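Local coordinates for protein beta-L-arabinobiosidase (Bacteroides thetaiotaomicron, PDB 5MQR) that probably hydrolyses glycosidic linkages, perhaps as a sialidase-type or beta-L-arabinobiosidase enzyme that helps this gut bacterium break down complex plant pectin, at residues Y205-F210 with E248-D253. Sequence-based numbering, arbitrary orientation.
Sequences YYNHGF and EADRED
In the N-terminal beta propeller, the end of strand 202-206 and the type II turn that follows it (Asn207 to Phe210) meet a second type II turn, Asp250 to Asp253, and Glu248 O just before it. The Tyr205 side chain, its CG anti to the backbone N (chi1 176°), reaches the second turn with its OH. This hydroxyl donates to Asp253 OD2 (2.6 Å), approaching from above the carboxylate plane, and accepts from Asp250 N (2.9 Å). A phenylalanine in place of Tyr205 would probably leave Asp250 N and Asp253 OD2 without their common hydroxyl partner. Asn207 ND2 uses both hydrogens, nearly in its amide plane, on Asp250 OD1 (3.0 Å) and on a lone pair of Glu248 O (3.1 Å), which fixes the amide's rotation. Asp250 OD1 also takes the backbone N of His208 on its syn lone pair (3.1 Å), while Asn207 ND2 comes in on the anti side, tilted 25° from the carboxylate plane. A water donates to Asp250 OD2 and Tyr206 O, adding a bridge. The Glu248 carboxylate forms a salt bridge with Arg187 and a hydrogen bond with His150, and His208 NE2 is hydrogen-bonded to Asn183. The contact thus ties strand 202-206, an edge strand of a four-stranded antiparallel sheet, next to 186-192, to the loop between helix 239-242 and strand 266-269.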
loop_
_atom_site.group_PDB
_atom_site.type_symbol
_atom_site.label_atom_id
_atom_site.label_comp_id
_atom_site.label_asym_id
_atom_site.label_seq_id
_atom_site.Cartn_x
_atom_site.Cartn_y
_atom_site.Cartn_z
ATOM N N TYR A 205 -43.585 -7.095 18.268
ATOM C CA TYR A 205 -44.488 -6.363 17.384
ATOM C C TYR A 205 -45.572 -7.304 16.851
ATOM O O TYR A 205 -45.280 -8.440 16.468
ATOM C CB TYR A 205 -43.693 -5.756 16.224
ATOM C CG TYR A 205 -44.546 -5.063 15.187
ATOM C CD1 TYR A 205 -44.888 -3.710 15.320
ATOM C CD2 TYR A 205 -45.029 -5.766 14.071
ATOM C CE1 TYR A 205 -45.671 -3.066 14.363
ATOM C CE2 TYR A 205 -45.821 -5.141 13.104
ATOM C CZ TYR A 205 -46.144 -3.787 13.242
ATOM O OH TYR A 205 -46.939 -3.174 12.275
ATOM N N TYR A 206 -46.812 -6.821 16.843
ATOM C CA TYR A 206 -47.925 -7.543 16.237
ATOM C C TYR A 206 -48.372 -6.827 14.982
ATOM O O TYR A 206 -48.569 -5.599 14.991
ATOM C CB TYR A 206 -49.114 -7.624 17.172
ATOM C CG TYR A 206 -48.848 -8.378 18.449
ATOM C CD1 TYR A 206 -48.751 -9.774 18.452
ATOM C CD2 TYR A 206 -48.693 -7.705 19.652
ATOM C CE1 TYR A 206 -48.518 -10.479 19.627
ATOM C CE2 TYR A 206 -48.468 -8.401 20.836
ATOM C CZ TYR A 206 -48.375 -9.778 20.819
ATOM O OH TYR A 206 -48.140 -10.443 21.992
ATOM N N ASN A 207 -48.543 -7.597 13.908
ATOM C CA ASN A 207 -49.224 -7.102 12.726
ATOM C C ASN A 207 -50.704 -6.961 13.056
ATOM O O ASN A 207 -51.207 -7.614 13.973
ATOM C CB ASN A 207 -49.004 -8.032 11.528
ATOM C CG ASN A 207 -47.616 -7.895 10.922
ATOM O OD1 ASN A 207 -46.754 -8.740 11.129
ATOM N ND2 ASN A 207 -47.403 -6.845 10.163
ATOM N N HIS A 208 -51.384 -6.099 12.306
ATOM C CA HIS A 208 -52.793 -5.757 12.564
ATOM C C HIS A 208 -53.635 -7.016 12.641
ATOM O O HIS A 208 -53.464 -7.931 11.842
ATOM C CB HIS A 208 -53.369 -4.806 11.487
ATOM C CG HIS A 208 -53.412 -5.400 10.109
ATOM N ND1 HIS A 208 -54.483 -6.139 9.640
ATOM C CD2 HIS A 208 -52.506 -5.376 9.107
ATOM C CE1 HIS A 208 -54.230 -6.541 8.409
ATOM N NE2 HIS A 208 -53.037 -6.087 8.063
ATOM N N GLY A 209 -54.506 -7.076 13.632
ATOM C CA GLY A 209 -55.372 -8.227 13.812
ATOM C C GLY A 209 -54.804 -9.270 14.745
ATOM O O GLY A 209 -55.559 -10.085 15.261
ATOM N N PHE A 210 -53.485 -9.251 14.967
ATOM C CA PHE A 210 -52.861 -10.101 15.983
ATOM C C PHE A 210 -52.581 -9.348 17.287
ATOM O O PHE A 210 -52.309 -8.157 17.292
ATOM C CB PHE A 210 -51.600 -10.756 15.433
ATOM C CG PHE A 210 -51.885 -11.728 14.329
ATOM C CD1 PHE A 210 -51.931 -11.307 13.005
ATOM C CD2 PHE A 210 -52.163 -13.051 14.616
ATOM C CE1 PHE A 210 -52.209 -12.204 11.991
ATOM C CE2 PHE A 210 -52.450 -13.951 13.602
ATOM C CZ PHE A 210 -52.472 -13.530 12.289
ATOM N N GLU A 248 -41.944 -6.013 6.563
ATOM C CA GLU A 248 -42.845 -6.989 7.219
ATOM C C GLU A 248 -43.894 -6.329 8.097
ATOM O O GLU A 248 -44.968 -6.875 8.280
ATOM C CB GLU A 248 -42.059 -7.977 8.078
ATOM C CG GLU A 248 -40.966 -8.738 7.346
ATOM C CD GLU A 248 -39.609 -8.037 7.259
ATOM O OE1 GLU A 248 -39.399 -6.956 7.851
ATOM O OE2 GLU A 248 -38.726 -8.594 6.568
ATOM N N ALA A 249 -43.560 -5.170 8.659
ATOM C CA ALA A 249 -44.491 -4.400 9.472
ATOM C C ALA A 249 -45.732 -4.007 8.662
ATOM O O ALA A 249 -45.697 -4.059 7.422
ATOM C CB ALA A 249 -43.794 -3.153 10.006
ATOM N N ASP A 250 -46.810 -3.634 9.365
ATOM C CA ASP A 250 -48.007 -3.042 8.740
ATOM C C ASP A 250 -47.613 -1.932 7.753
ATOM O O ASP A 250 -46.656 -1.183 7.982
ATOM C CB ASP A 250 -48.963 -2.412 9.786
ATOM C CG ASP A 250 -49.720 -3.441 10.611
ATOM O OD1 ASP A 250 -49.480 -4.648 10.400
ATOM O OD2 ASP A 250 -50.561 -3.051 11.475
ATOM N N ARG A 251 -48.371 -1.822 6.672
ATOM C CA ARG A 251 -48.184 -0.721 5.729
ATOM C C ARG A 251 -48.557 0.579 6.425
ATOM O O ARG A 251 -49.567 0.653 7.131
ATOM C CB ARG A 251 -49.016 -0.944 4.453
ATOM C CG ARG A 251 -48.560 -2.151 3.633
ATOM C CD ARG A 251 -47.183 -1.901 3.031
ATOM N NE ARG A 251 -46.558 -3.109 2.508
ATOM C CZ ARG A 251 -45.804 -3.973 3.198
ATOM N NH1 ARG A 251 -45.539 -3.819 4.506
ATOM N NH2 ARG A 251 -45.307 -5.019 2.550
ATOM N N GLU A 252 -47.690 1.573 6.279
ATOM C CA GLU A 252 -47.921 2.919 6.835
ATOM C C GLU A 252 -47.904 2.976 8.377
ATOM O O GLU A 252 -48.395 3.941 8.964
ATOM C CB GLU A 252 -49.222 3.570 6.259
ATOM C CG GLU A 252 -49.263 3.681 4.731
ATOM C CD GLU A 252 -48.139 4.551 4.152
ATOM O OE1 GLU A 252 -47.952 5.710 4.599
ATOM O OE2 GLU A 252 -47.422 4.089 3.242
ATOM N N ASP A 253 -47.299 1.977 9.025
ATOM C CA ASP A 253 -47.234 1.951 10.490
ATOM C C ASP A 253 -46.474 3.187 10.977
ATOM O O ASP A 253 -45.359 3.427 10.507
ATOM C CB ASP A 253 -46.534 0.688 11.018
ATOM C CG ASP A 253 -46.861 0.403 12.497
ATOM O OD1 ASP A 253 -46.543 1.248 13.370
ATOM O OD2 ASP A 253 -47.437 -0.673 12.774
HETATM O O HOH W 1 -50.250 -3.670 14.117
#